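Local coordinates for protein L-amino acid deaminase (Proteus vulgaris, PDB 5I39) that binds FAD and probably acts as a membrane-bound flavoenzyme that oxidatively deaminates L-amino acids, at residues D39-A45 with L61-E67; I47-T52 with S380-A384; N55-L61 with A388-K394; P89-L95 with E354-I358. All coordinates share one frame. Residues are numbered along the deposited sequence.

How the contacts relate
From the N terminus, contact 1 closes first. It pairs strands 40-43 and 63-66 around helix 47-58, making a beta-alpha-beta unit at the FAD. That same helix supplies one side of contacts 2 and 3, and both reach far along the chain to helix 376-392. Contact 2 joins the helices near the FAD phosphates, and contact 3 joins them at their C-terminal ends. Contacts 1, 2 and 3 therefore cross one another along the chain, and contacts 1 and 3 share Leu61. Contact 4 ties the start of helix 90-103 to the loop leading into strand 357-360, an edge of the six-stranded sheet. It lies within the long loops of contacts 2 and 3 and touches both.

Contact 1 (D39-A45 with L61-E67); sequences DVVVVGA and LSVVIVE. With FAD (flavin-adenine dinucleotide), chain B.
This is the strand pair of the Rossmann-type beta-alpha-beta unit that holds the adenosine half of FAD. Strands 40-43 and 63-66 run parallel, with axes 4.7 Å apart at 23°. Val40 pairs with Val63, Val41 with Val64, Val42 with Ile65 and Val43 with Val66. The backbone ladder is Val40 N to Ser62 O (3.0 Å), Val64 N to Val40 O (3.1 Å), Val42 N to Val64 O (2.8 Å), Val66 N to Val42 O (2.9 Å) and Gly44 N to Val66 O (2.9 Å). Before it, Asp39 N bonds Ser62 OG (2.9 Å), and Ser62 N bonds Asp39 OD2 (3.0 Å). At the other end Glu67 (chi1 t, chi2 p) takes Ala45 N on OE1 (2.8 Å). Its carboxylate also accepts both ribose hydroxyls, FAD O3B on OE1 and FAD O2B on OE2, each at 2.7 Å. Gly44 has phi 111°, and its CA lies 3.3 Å from FAD O4B, where a CB would clash. Val40, Val42, Val63 and Ile65 share one sheet face; Val41, Val43, Val64 and Val66 share the other. Helix 47-58 packs on Val40 and Val63. Strand 235-237 adjoins 40-43, and strand 203-205 adjoins 63-66.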
# COMPACT_ATOMS: atom_id res chain seq x y z
N ASP A 39 -7.20 20.67 13.90
CA ASP A 39 -5.82 21.13 13.72
C ASP A 39 -5.27 20.74 12.35
O ASP A 39 -4.53 21.50 11.74
CB ASP A 39 -4.88 20.58 14.81
CG ASP A 39 -5.22 21.08 16.20
OD1 ASP A 39 -5.91 22.11 16.34
OD2 ASP A 39 -4.78 20.41 17.16
N VAL A 40 -5.65 19.55 11.87
CA VAL A 40 -5.32 19.11 10.51
C VAL A 40 -6.56 18.46 9.91
O VAL A 40 -7.24 17.67 10.58
CB VAL A 40 -4.17 18.07 10.48
CG1 VAL A 40 -3.77 17.76 9.04
CG2 VAL A 40 -2.97 18.56 11.27
N VAL A 41 -6.85 18.79 8.65
CA VAL A 41 -7.87 18.07 7.88
C VAL A 41 -7.17 17.24 6.81
O VAL A 41 -6.34 17.75 6.06
CB VAL A 41 -8.91 19.03 7.26
CG1 VAL A 41 -9.91 18.27 6.39
CG2 VAL A 41 -9.65 19.77 8.38
N VAL A 42 -7.51 15.96 6.77
CA VAL A 42 -6.95 15.02 5.81
C VAL A 42 -8.04 14.69 4.79
O VAL A 42 -9.16 14.35 5.15
CB VAL A 42 -6.49 13.73 6.53
CG1 VAL A 42 -6.00 12.68 5.54
CG2 VAL A 42 -5.40 14.04 7.55
N VAL A 43 -7.69 14.82 3.51
CA VAL A 43 -8.58 14.46 2.41
C VAL A 43 -8.27 13.02 2.01
O VAL A 43 -7.21 12.75 1.42
CB VAL A 43 -8.40 15.41 1.21
CG1 VAL A 43 -9.32 15.02 0.06
CG2 VAL A 43 -8.67 16.85 1.63
N GLY A 44 -9.19 12.11 2.33
CA GLY A 44 -9.10 10.70 1.93
C GLY A 44 -8.85 9.76 3.10
O GLY A 44 -7.92 9.96 3.89
N ALA A 45 -9.70 8.73 3.21
CA ALA A 45 -9.57 7.68 4.23
C ALA A 45 -9.13 6.35 3.61
O ALA A 45 -9.71 5.29 3.90
CB ALA A 45 -10.86 7.52 5.01
N LEU A 61 -2.01 16.63 17.86
CA LEU A 61 -2.89 17.42 17.00
C LEU A 61 -4.24 16.73 16.82
O LEU A 61 -4.30 15.51 16.70
CB LEU A 61 -2.24 17.61 15.63
CG LEU A 61 -0.91 18.36 15.66
CD1 LEU A 61 -0.17 18.21 14.34
CD2 LEU A 61 -1.11 19.83 15.99
N SER A 62 -5.32 17.51 16.82
CA SER A 62 -6.63 16.98 16.44
C SER A 62 -6.69 16.81 14.92
O SER A 62 -6.17 17.63 14.16
CB SER A 62 -7.75 17.89 16.92
OG SER A 62 -7.67 19.16 16.32
N VAL A 63 -7.32 15.72 14.49
CA VAL A 63 -7.38 15.39 13.07
C VAL A 63 -8.78 14.97 12.68
O VAL A 63 -9.42 14.17 13.36
CB VAL A 63 -6.40 14.25 12.69
CG1 VAL A 63 -6.44 13.99 11.19
CG2 VAL A 63 -4.98 14.60 13.11
N VAL A 64 -9.25 15.54 11.57
CA VAL A 64 -10.47 15.10 10.90
C VAL A 64 -10.09 14.62 9.51
O VAL A 64 -9.39 15.32 8.78
CB VAL A 64 -11.51 16.23 10.82
CG1 VAL A 64 -12.65 15.89 9.86
CG2 VAL A 64 -12.07 16.52 12.21
N ILE A 65 -10.58 13.43 9.14
CA ILE A 65 -10.48 12.94 7.77
C ILE A 65 -11.85 13.11 7.13
O ILE A 65 -12.87 12.75 7.72
CB ILE A 65 -10.08 11.45 7.67
CG1 ILE A 65 -8.77 11.19 8.43
CG2 ILE A 65 -9.95 11.04 6.20
CD1 ILE A 65 -8.30 9.75 8.40
N VAL A 66 -11.87 13.64 5.91
CA VAL A 66 -13.08 13.66 5.09
C VAL A 66 -12.88 12.68 3.93
O VAL A 66 -11.83 12.68 3.28
CB VAL A 66 -13.49 15.08 4.64
CG1 VAL A 66 -13.86 15.91 5.86
CG2 VAL A 66 -12.41 15.78 3.82
N GLU A 67 -13.89 11.85 3.70
CA GLU A 67 -13.84 10.75 2.75
C GLU A 67 -15.12 10.79 1.92
O GLU A 67 -16.22 10.73 2.46
CB GLU A 67 -13.71 9.42 3.51
CG GLU A 67 -13.99 8.15 2.70
CD GLU A 67 -13.14 8.03 1.46
OE1 GLU A 67 -11.90 7.97 1.59
OE2 GLU A 67 -13.72 8.00 0.34
PA FAD B . -6.90 5.06 -1.66
O1A FAD B . -7.51 4.92 -3.06
O2A FAD B . -6.95 3.79 -0.83
O5B FAD B . -7.64 6.17 -0.80
C5B FAD B . -7.85 7.49 -1.26
C4B FAD B . -9.21 7.91 -0.72
O4B FAD B . -9.42 9.30 -1.01
C3B FAD B . -10.35 7.14 -1.39
O3B FAD B . -11.07 6.39 -0.41
C2B FAD B . -11.17 8.25 -2.05
O2B FAD B . -12.59 7.99 -2.07
C1B FAD B . -10.80 9.47 -1.22
N9A FAD B . -10.97 10.77 -1.89
C8A FAD B . -10.50 11.12 -3.07
N7A FAD B . -10.78 12.40 -3.36
C5A FAD B . -11.45 12.85 -2.31
C6A FAD B . -12.06 14.12 -1.93
N6A FAD B . -12.01 15.18 -2.77
N1A FAD B . -12.68 14.22 -0.74
C2A FAD B . -12.72 13.19 0.11
N3A FAD B . -12.20 11.99 -0.16
C4A FAD B . -11.57 11.79 -1.33
N1 FAD B . 0.79 -1.76 -2.46
C2 FAD B . 1.60 -2.57 -1.77
O2 FAD B . 2.34 -2.05 -0.91
N3 FAD B . 1.63 -3.90 -2.00
C4 FAD B . 0.89 -4.52 -2.92
O4 FAD B . 0.94 -5.73 -3.07
C4X FAD B . -0.02 -3.71 -3.75
N5 FAD B . -0.77 -4.22 -4.76
C5X FAD B . -1.70 -3.45 -5.35
C6 FAD B . -2.64 -4.00 -6.23
C7 FAD B . -3.65 -3.24 -6.80
C7M FAD B . -4.68 -3.87 -7.71
C8 FAD B . -3.73 -1.80 -6.49
C8M FAD B . -4.83 -0.93 -7.06
C9 FAD B . -2.78 -1.25 -5.63
C9A FAD B . -1.77 -2.01 -5.05
N10 FAD B . -0.82 -1.45 -4.19
C10 FAD B . -0.00 -2.27 -3.42
C1' FAD B . -0.79 -0.03 -3.93
C2' FAD B . -1.59 0.40 -2.75
O2' FAD B . -2.82 -0.33 -2.73
C3' FAD B . -1.82 1.90 -2.88
O3' FAD B . -0.58 2.60 -3.13
C4' FAD B . -2.44 2.51 -1.64
O4' FAD B . -3.61 1.76 -1.25
C5' FAD B . -2.83 3.95 -1.93
O5' FAD B . -3.46 4.45 -0.74
P FAD B . -4.20 5.88 -0.80
O1P FAD B . -4.70 6.16 0.58
O2P FAD B . -3.32 6.88 -1.51
O3P FAD B . -5.41 5.62 -1.86

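Contact 2 (I47-T52 with S380-A384); sequences ILGIMT and SPVSA. With FAD (flavin-adenine dinucleotide), chain B.
Ser380 opens the 380-384 side of a buried helix-helix crossing beside the FAD pyrophosphate. The short axes approach to 8.4 Å at a signed angle of -59°. Both segments are helical, the second kinked where Pro381 N and Val382 N lack a bond to the preceding turn. Ser380 CA lies 5.7 Å from Leu48 CA. Its CB points toward helix 47-58 and sits 3.8 Å from both Leu48 CD2 and selenomethionine Met51 CG. Its OG (chi1 p) is 3.4 Å from Ile47 CG1 and is hydrogen-bonded to Met377 O. Pro381 CA lies 4.0 Å from Met51 CE, at the end of an mmm side chain. Ser383 OG is 3.5 Å from Leu48 CD2. Ala384 makes the tightest backbone approach, its CA 4.1 Å from Thr52 CA. Its CB is 3.4 Å from Met51 O and 3.5 Å from Thr52 N, which a small residue allows.

A water joins the helices. It donates to Ser380 O (3.2 Å), weakly to Leu48 O (3.3 Å), and also bonds Ser383 OG (3.2 Å). Thr52 OG1 (chi1 m) turns back to Leu48 O (2.7 Å). Leu48 N donates to FAD O1P (3.1 Å), as expected at the start of a dinucleotide-binding helix. Small residues of 380-384 thus let the larger Leu48 and Met51 pack close, and a water, weakly held at Leu48 O, links the backbones beside a helix N terminus whose amide meets phosphate.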
# COMPACT_ATOMS: atom_id res chain seq x y z
N ILE A 47 -5.27 4.16 3.10
CA ILE A 47 -4.17 3.89 4.01
C ILE A 47 -3.30 5.12 4.24
O ILE A 47 -2.83 5.34 5.35
CB ILE A 47 -3.32 2.68 3.54
CG1 ILE A 47 -2.41 2.15 4.66
CG2 ILE A 47 -2.50 3.01 2.30
CD1 ILE A 47 -3.15 1.46 5.79
N LEU A 48 -3.09 5.94 3.22
CA LEU A 48 -2.18 7.07 3.38
C LEU A 48 -2.79 8.14 4.28
O LEU A 48 -2.12 8.65 5.18
CB LEU A 48 -1.72 7.61 2.03
CG LEU A 48 -0.88 6.61 1.22
CD1 LEU A 48 -0.37 7.26 -0.05
CD2 LEU A 48 0.30 6.04 2.00
N GLY A 49 -4.07 8.46 4.09
CA GLY A 49 -4.74 9.42 4.96
C GLY A 49 -4.87 8.92 6.39
O GLY A 49 -4.63 9.66 7.34
N ILE A 50 -5.25 7.65 6.54
CA ILE A 50 -5.40 7.04 7.86
C ILE A 50 -4.07 7.02 8.62
O ILE A 50 -4.02 7.42 9.79
CB ILE A 50 -5.98 5.62 7.75
CG1 ILE A 50 -7.44 5.67 7.30
CG2 ILE A 50 -5.89 4.88 9.08
CD1 ILE A 50 -7.97 4.36 6.76
N MSE A 51 -3.01 6.54 7.97
CA MSE A 51 -1.71 6.41 8.65
C MSE A 51 -1.15 7.78 8.98
O MSE A 51 -0.57 7.97 10.05
CB MSE A 51 -0.74 5.59 7.81
CG MSE A 51 -1.19 4.13 7.65
SE MSE A 51 -1.43 3.15 9.33
CE MSE A 51 0.48 3.11 9.81
N THR A 52 -1.32 8.75 8.08
CA THR A 52 -0.88 10.11 8.36
C THR A 52 -1.64 10.70 9.55
O THR A 52 -1.04 11.32 10.42
CB THR A 52 -0.98 11.02 7.12
OG1 THR A 52 -0.26 10.42 6.04
CG2 THR A 52 -0.36 12.37 7.40
N SER A 380 3.32 3.12 3.74
CA SER A 380 2.47 4.00 4.55
C SER A 380 3.00 4.37 5.94
O SER A 380 2.88 5.52 6.32
CB SER A 380 1.04 3.47 4.65
OG SER A 380 0.98 2.17 5.21
N PRO A 381 3.58 3.42 6.71
CA PRO A 381 4.03 3.85 8.05
C PRO A 381 5.11 4.93 7.99
O PRO A 381 5.19 5.78 8.88
CB PRO A 381 4.60 2.56 8.65
CG PRO A 381 3.94 1.47 7.89
CD PRO A 381 3.85 1.99 6.50
N VAL A 382 5.94 4.90 6.95
CA VAL A 382 7.02 5.86 6.80
C VAL A 382 6.57 7.09 6.03
O VAL A 382 6.91 8.21 6.42
CB VAL A 382 8.26 5.22 6.15
CG1 VAL A 382 9.41 6.22 6.10
CG2 VAL A 382 8.70 3.98 6.91
N SER A 383 5.80 6.92 4.95
CA SER A 383 5.31 8.09 4.23
C SER A 383 4.37 8.92 5.11
O SER A 383 4.33 10.14 4.98
CB SER A 383 4.68 7.75 2.89
OG SER A 383 3.54 6.94 3.04
N ALA A 384 3.65 8.29 6.04
CA ALA A 384 2.85 9.02 7.03
C ALA A 384 3.72 9.94 7.88
O ALA A 384 3.40 11.12 8.06
CB ALA A 384 2.11 8.05 7.93
PA FAD B . -6.90 5.06 -1.66
O1A FAD B . -7.51 4.92 -3.06
O2A FAD B . -6.95 3.79 -0.83
O5B FAD B . -7.64 6.17 -0.80
C5B FAD B . -7.85 7.49 -1.26
C4B FAD B . -9.21 7.91 -0.72
O4B FAD B . -9.42 9.30 -1.01
C3B FAD B . -10.35 7.14 -1.39
O3B FAD B . -11.07 6.39 -0.41
C2B FAD B . -11.17 8.25 -2.05
O2B FAD B . -12.59 7.99 -2.07
C1B FAD B . -10.80 9.47 -1.22
N9A FAD B . -10.97 10.77 -1.89
C8A FAD B . -10.50 11.12 -3.07
N7A FAD B . -10.78 12.40 -3.36
C5A FAD B . -11.45 12.85 -2.31
C6A FAD B . -12.06 14.12 -1.93
N6A FAD B . -12.01 15.18 -2.77
N1A FAD B . -12.68 14.22 -0.74
C2A FAD B . -12.72 13.19 0.11
N3A FAD B . -12.20 11.99 -0.16
C4A FAD B . -11.57 11.79 -1.33
N1 FAD B . 0.79 -1.76 -2.46
C2 FAD B . 1.60 -2.57 -1.77
O2 FAD B . 2.34 -2.05 -0.91
N3 FAD B . 1.63 -3.90 -2.00
C4 FAD B . 0.89 -4.52 -2.92
O4 FAD B . 0.94 -5.73 -3.07
C4X FAD B . -0.02 -3.71 -3.75
N5 FAD B . -0.77 -4.22 -4.76
C5X FAD B . -1.70 -3.45 -5.35
C6 FAD B . -2.64 -4.00 -6.23
C7 FAD B . -3.65 -3.24 -6.80
C7M FAD B . -4.68 -3.87 -7.71
C8 FAD B . -3.73 -1.80 -6.49
C8M FAD B . -4.83 -0.93 -7.06
C9 FAD B . -2.78 -1.25 -5.63
C9A FAD B . -1.77 -2.01 -5.05
N10 FAD B . -0.82 -1.45 -4.19
C10 FAD B . -0.00 -2.27 -3.42
C1' FAD B . -0.79 -0.03 -3.93
C2' FAD B . -1.59 0.40 -2.75
O2' FAD B . -2.82 -0.33 -2.73
C3' FAD B . -1.82 1.90 -2.88
O3' FAD B . -0.58 2.60 -3.13
C4' FAD B . -2.44 2.51 -1.64
O4' FAD B . -3.61 1.76 -1.25
C5' FAD B . -2.83 3.95 -1.93
O5' FAD B . -3.46 4.45 -0.74
P FAD B . -4.20 5.88 -0.80
O1P FAD B . -4.70 6.16 0.58
O2P FAD B . -3.32 6.88 -1.51
O3P FAD B . -5.41 5.62 -1.86
O HOH W 1 0.99 7.58 4.85

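Contact 3 (N55-L61 with A388-K394); sequences NLVERGL and ADLLLGK
Two helix C-terminal ends meet here, partly buried at the rim of the Rossmann-type FAD-binding fold. One closes helix 47-58 of the beta-alpha-beta unit, the other helix 376-392. Leu56 CA and Ala388 CA are 6.4 Å apart, the nearest backbone pair. Gly60 (phi 91°) ends the first helix in a Schellman motif, with Gly60 N bonded to Val57 O (2.9 Å) and Leu61 N weakly to Leu56 O (3.3 Å). Gly393 (phi 72°) leaves the second helix, and Lys394 N bonds Asp389 O (2.9 Å).

Leucines fill the inner part. Leu56 (chi1 m, chi2 t) brings CD2 to 3.6 Å from Ala388 CB, 4.1 Å from Leu391 CD2 and 4.2 Å from Leu392 CD1. Leu61 CD1 is 4.0 Å from Leu392 CD2. Val40 and Val63 of the sheet lie against Leu56.

The outer part is polar. Arg59 reaches across with chi1 m and chi2 and chi3 t. Within the same helix end, Asn55 OD1 accepts from Arg59 NE and Arg59 NH2, both at 2.9 Å. Ala388 CB lies over one guanidinium face, and Leu392 CD1 is 3.6 Å from Arg59 CD. The extended Lys394 side chain passes with CD 3.6 Å from Arg59 NH1. Asp389 makes the salt bridge at the guanidinium edge, its OD1 2.9 Å from Arg59 NH2 and 3.0 Å from Arg59 NH1.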
# COMPACT_ATOMS: atom_id res chain seq x y z
N ASN A 55 -0.32 9.33 12.80
CA ASN A 55 0.96 9.95 13.12
C ASN A 55 0.78 11.36 13.71
O ASN A 55 1.44 11.72 14.68
CB ASN A 55 1.83 9.98 11.87
CG ASN A 55 3.26 10.36 12.15
OD1 ASN A 55 3.58 11.54 12.30
ND2 ASN A 55 4.14 9.37 12.22
N LEU A 56 -0.14 12.13 13.13
CA LEU A 56 -0.41 13.49 13.61
C LEU A 56 -1.04 13.52 15.00
O LEU A 56 -0.68 14.37 15.82
CB LEU A 56 -1.28 14.22 12.61
CG LEU A 56 -0.57 14.54 11.29
CD1 LEU A 56 -1.59 14.85 10.21
CD2 LEU A 56 0.41 15.70 11.44
N VAL A 57 -1.97 12.61 15.29
CA VAL A 57 -2.58 12.55 16.62
C VAL A 57 -1.54 12.21 17.69
O VAL A 57 -1.58 12.75 18.79
CB VAL A 57 -3.78 11.57 16.66
CG1 VAL A 57 -4.23 11.29 18.09
CG2 VAL A 57 -4.94 12.13 15.85
N GLU A 58 -0.57 11.36 17.36
CA GLU A 58 0.53 11.06 18.28
C GLU A 58 1.37 12.29 18.62
O GLU A 58 1.98 12.34 19.69
CB GLU A 58 1.43 9.98 17.71
CG GLU A 58 0.77 8.62 17.69
CD GLU A 58 1.56 7.58 16.92
OE1 GLU A 58 2.49 7.95 16.18
OE2 GLU A 58 1.23 6.39 17.07
N ARG A 59 1.40 13.28 17.72
CA ARG A 59 2.07 14.56 17.95
C ARG A 59 1.21 15.60 18.69
O ARG A 59 1.63 16.74 18.86
CB ARG A 59 2.54 15.14 16.62
CG ARG A 59 3.47 14.21 15.86
CD ARG A 59 3.98 14.87 14.59
NE ARG A 59 4.57 13.87 13.69
CZ ARG A 59 5.63 14.04 12.90
NH1 ARG A 59 6.32 15.19 12.87
NH2 ARG A 59 6.02 13.04 12.12
N GLY A 60 0.01 15.21 19.13
CA GLY A 60 -0.85 16.07 19.93
C GLY A 60 -1.84 16.92 19.15
O GLY A 60 -2.44 17.83 19.72
N LEU A 61 -2.01 16.63 17.86
CA LEU A 61 -2.89 17.42 17.00
C LEU A 61 -4.24 16.73 16.82
O LEU A 61 -4.30 15.51 16.70
CB LEU A 61 -2.24 17.61 15.63
CG LEU A 61 -0.91 18.36 15.66
CD1 LEU A 61 -0.17 18.21 14.34
CD2 LEU A 61 -1.11 19.83 15.99
N ALA A 388 3.83 14.16 7.73
CA ALA A 388 3.68 14.98 8.93
C ALA A 388 4.91 15.87 9.16
O ALA A 388 4.77 17.04 9.50
CB ALA A 388 3.40 14.11 10.14
N ASP A 389 6.11 15.32 8.95
CA ASP A 389 7.35 16.10 9.07
C ASP A 389 7.32 17.30 8.12
O ASP A 389 7.65 18.42 8.51
CB ASP A 389 8.59 15.26 8.75
CG ASP A 389 8.86 14.16 9.77
OD1 ASP A 389 8.33 14.20 10.89
OD2 ASP A 389 9.63 13.24 9.42
N LEU A 390 6.94 17.05 6.87
CA LEU A 390 6.88 18.12 5.87
C LEU A 390 5.83 19.16 6.23
O LEU A 390 6.08 20.36 6.12
CB LEU A 390 6.61 17.55 4.48
CG LEU A 390 7.74 16.71 3.87
CD1 LEU A 390 7.27 16.11 2.56
CD2 LEU A 390 9.00 17.52 3.66
N LEU A 391 4.66 18.71 6.67
CA LEU A 391 3.59 19.62 7.08
C LEU A 391 4.05 20.55 8.20
O LEU A 391 3.76 21.74 8.18
CB LEU A 391 2.37 18.82 7.55
CG LEU A 391 1.15 19.62 8.03
CD1 LEU A 391 0.55 20.45 6.91
CD2 LEU A 391 0.12 18.68 8.63
N LEU A 392 4.76 19.98 9.17
CA LEU A 392 5.11 20.69 10.39
C LEU A 392 6.49 21.37 10.33
O LEU A 392 6.86 22.08 11.27
CB LEU A 392 5.02 19.73 11.58
CG LEU A 392 3.64 19.09 11.77
CD1 LEU A 392 3.67 18.03 12.85
CD2 LEU A 392 2.56 20.13 12.08
N GLY A 393 7.23 21.18 9.24
CA GLY A 393 8.56 21.77 9.11
C GLY A 393 9.63 21.13 9.98
O GLY A 393 10.63 21.77 10.28
N LYS A 394 9.41 19.87 10.37
CA LYS A 394 10.36 19.12 11.18
C LYS A 394 11.47 18.58 10.30
O LYS A 394 11.25 18.33 9.11
CB LYS A 394 9.64 17.95 11.88
CG LYS A 394 10.45 17.24 12.96
CD LYS A 394 9.70 16.05 13.54
CE LYS A 394 10.55 15.29 14.54
NZ LYS A 394 9.87 14.05 15.00

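Contact 4 (P89-L95 with E354-I358); sequences PDETFLL and ENPII. With EDO (1,2-ethanediol), chain H.
Pro89 leads into helix 90-103, whose first turn packs against the loop before strand 357-360. Thr92 N and, weakly, Phe93 N bond back to Pro89 O, at 3.1 and 2.9 Å. Pro89 CG is 4.2 Å from Asn355 OD1. Glu91 (chi1 m, chi2 p) sets CB 3.5 Å from Asn355 ND2. Water 2 accepts from Asn355 ND2 (2.9 Å) and donates weakly to Glu91 OE1 (2.9 Å). Thr92 makes the nearest backbone approach, its CA 7.0 Å from Asn355 CA. With chi1 p, its CG2 lies 3.5 Å from Asn355 OD1 and 3.6 Å from Pro356 CD. Thr92 OG1 bonds water 3 at 2.8 Å, and that water donates to Asn355 OD1 (3.0 Å). Leu95 (chi1 t, chi2 p) adds an apolar contact one turn later, CD2 to Pro356 CG at 4.0 Å.

Asn355 (chi1 m) is thus wedged against the helix start, and each end of its amide reaches the helix through a water. Asn355 and Pro356 are extended, with psi near 160°. Glu354 has positive phi (68°), and its O accepts from O1 of an ethanediol (3.1 Å), probably a crystallisation additive.

Pro356 also lies near Thr373, an FAD-binding residue. Glu379 of helix 376-392 touches both Leu95 and Pro356. This is plain packing of a helix start against the edge of the Rossmann-type fold's six-stranded sheet, where strand 357-360 runs antiparallel to strand 367-371.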
# COMPACT_ATOMS: atom_id res chain seq x y z
N PRO A 89 14.73 0.91 -6.21
CA PRO A 89 15.87 1.80 -6.40
C PRO A 89 16.21 2.55 -5.12
O PRO A 89 15.43 2.53 -4.16
CB PRO A 89 15.38 2.75 -7.49
CG PRO A 89 13.92 2.84 -7.27
CD PRO A 89 13.52 1.44 -6.87
N ASP A 90 17.35 3.22 -5.11
CA ASP A 90 17.79 3.95 -3.93
C ASP A 90 16.77 4.98 -3.45
O ASP A 90 16.68 5.25 -2.26
CB ASP A 90 19.14 4.63 -4.18
CG ASP A 90 19.79 5.12 -2.90
OD1 ASP A 90 19.94 4.31 -1.96
OD2 ASP A 90 20.15 6.32 -2.83
N GLU A 91 15.99 5.54 -4.37
CA GLU A 91 14.99 6.55 -4.01
C GLU A 91 13.95 6.02 -3.02
O GLU A 91 13.53 6.74 -2.12
CB GLU A 91 14.31 7.10 -5.27
CG GLU A 91 15.18 8.04 -6.11
CD GLU A 91 16.26 7.35 -6.94
OE1 GLU A 91 16.23 6.11 -7.10
OE2 GLU A 91 17.16 8.04 -7.45
N THR A 92 13.54 4.76 -3.19
CA THR A 92 12.47 4.17 -2.37
C THR A 92 12.90 2.98 -1.52
O THR A 92 12.08 2.46 -0.76
CB THR A 92 11.28 3.76 -3.24
OG1 THR A 92 11.73 2.88 -4.28
CG2 THR A 92 10.61 4.99 -3.86
N PHE A 93 14.17 2.56 -1.58
CA PHE A 93 14.56 1.38 -0.83
C PHE A 93 14.28 1.53 0.67
O PHE A 93 13.62 0.67 1.26
CB PHE A 93 16.03 1.00 -1.03
CG PHE A 93 16.43 -0.15 -0.16
CD1 PHE A 93 16.11 -1.45 -0.52
CD2 PHE A 93 17.00 0.08 1.09
CE1 PHE A 93 16.42 -2.51 0.31
CE2 PHE A 93 17.31 -0.98 1.93
CZ PHE A 93 17.02 -2.28 1.53
N LEU A 94 14.78 2.59 1.28
CA LEU A 94 14.60 2.76 2.72
C LEU A 94 13.14 2.97 3.11
O LEU A 94 12.69 2.49 4.15
CB LEU A 94 15.49 3.87 3.28
CG LEU A 94 16.98 3.52 3.35
CD1 LEU A 94 17.77 4.75 3.75
CD2 LEU A 94 17.27 2.37 4.31
N LEU A 95 12.38 3.65 2.26
CA LEU A 95 10.95 3.78 2.48
C LEU A 95 10.29 2.40 2.64
O LEU A 95 9.45 2.20 3.52
CB LEU A 95 10.34 4.56 1.31
CG LEU A 95 8.90 5.04 1.45
CD1 LEU A 95 8.77 6.13 2.49
CD2 LEU A 95 8.42 5.55 0.11
N GLU A 354 7.90 6.62 -11.35
CA GLU A 354 7.38 5.48 -10.57
C GLU A 354 7.64 5.57 -9.06
O GLU A 354 7.47 4.59 -8.33
CB GLU A 354 7.89 4.14 -11.14
CG GLU A 354 7.54 3.95 -12.61
CD GLU A 354 8.11 2.68 -13.22
OE1 GLU A 354 8.89 1.96 -12.56
OE2 GLU A 354 7.77 2.40 -14.39
N ASN A 355 8.01 6.76 -8.57
CA ASN A 355 8.23 6.97 -7.14
C ASN A 355 7.11 7.85 -6.57
O ASN A 355 6.44 8.55 -7.32
CB ASN A 355 9.60 7.59 -6.90
CG ASN A 355 10.73 6.67 -7.33
OD1 ASN A 355 10.59 5.44 -7.30
ND2 ASN A 355 11.85 7.25 -7.74
N PRO A 356 6.91 7.81 -5.24
CA PRO A 356 5.80 8.56 -4.64
C PRO A 356 5.90 10.08 -4.76
O PRO A 356 6.98 10.62 -5.05
CB PRO A 356 5.88 8.16 -3.15
CG PRO A 356 6.57 6.84 -3.14
CD PRO A 356 7.59 6.97 -4.23
N ILE A 357 4.77 10.74 -4.56
CA ILE A 357 4.73 12.19 -4.37
C ILE A 357 4.33 12.42 -2.92
O ILE A 357 3.19 12.21 -2.53
CB ILE A 357 3.80 12.91 -5.37
CG1 ILE A 357 4.31 12.67 -6.80
CG2 ILE A 357 3.77 14.40 -5.06
CD1 ILE A 357 3.39 13.17 -7.90
N ILE A 358 5.32 12.83 -2.13
CA ILE A 358 5.17 13.11 -0.70
C ILE A 358 5.84 14.46 -0.55
O ILE A 358 7.07 14.54 -0.53
CB ILE A 358 5.87 12.06 0.18
CG1 ILE A 358 5.38 10.64 -0.14
CG2 ILE A 358 5.63 12.37 1.66
CD1 ILE A 358 6.34 9.55 0.30
C1 EDO H . 5.03 1.53 -8.60
O1 EDO H . 6.45 1.69 -8.60
C2 EDO H . 4.57 0.61 -9.73
O2 EDO H . 4.84 1.22 -11.00
O HOH W 2 14.09 5.91 -9.07
O HOH W 3 9.57 2.91 -6.11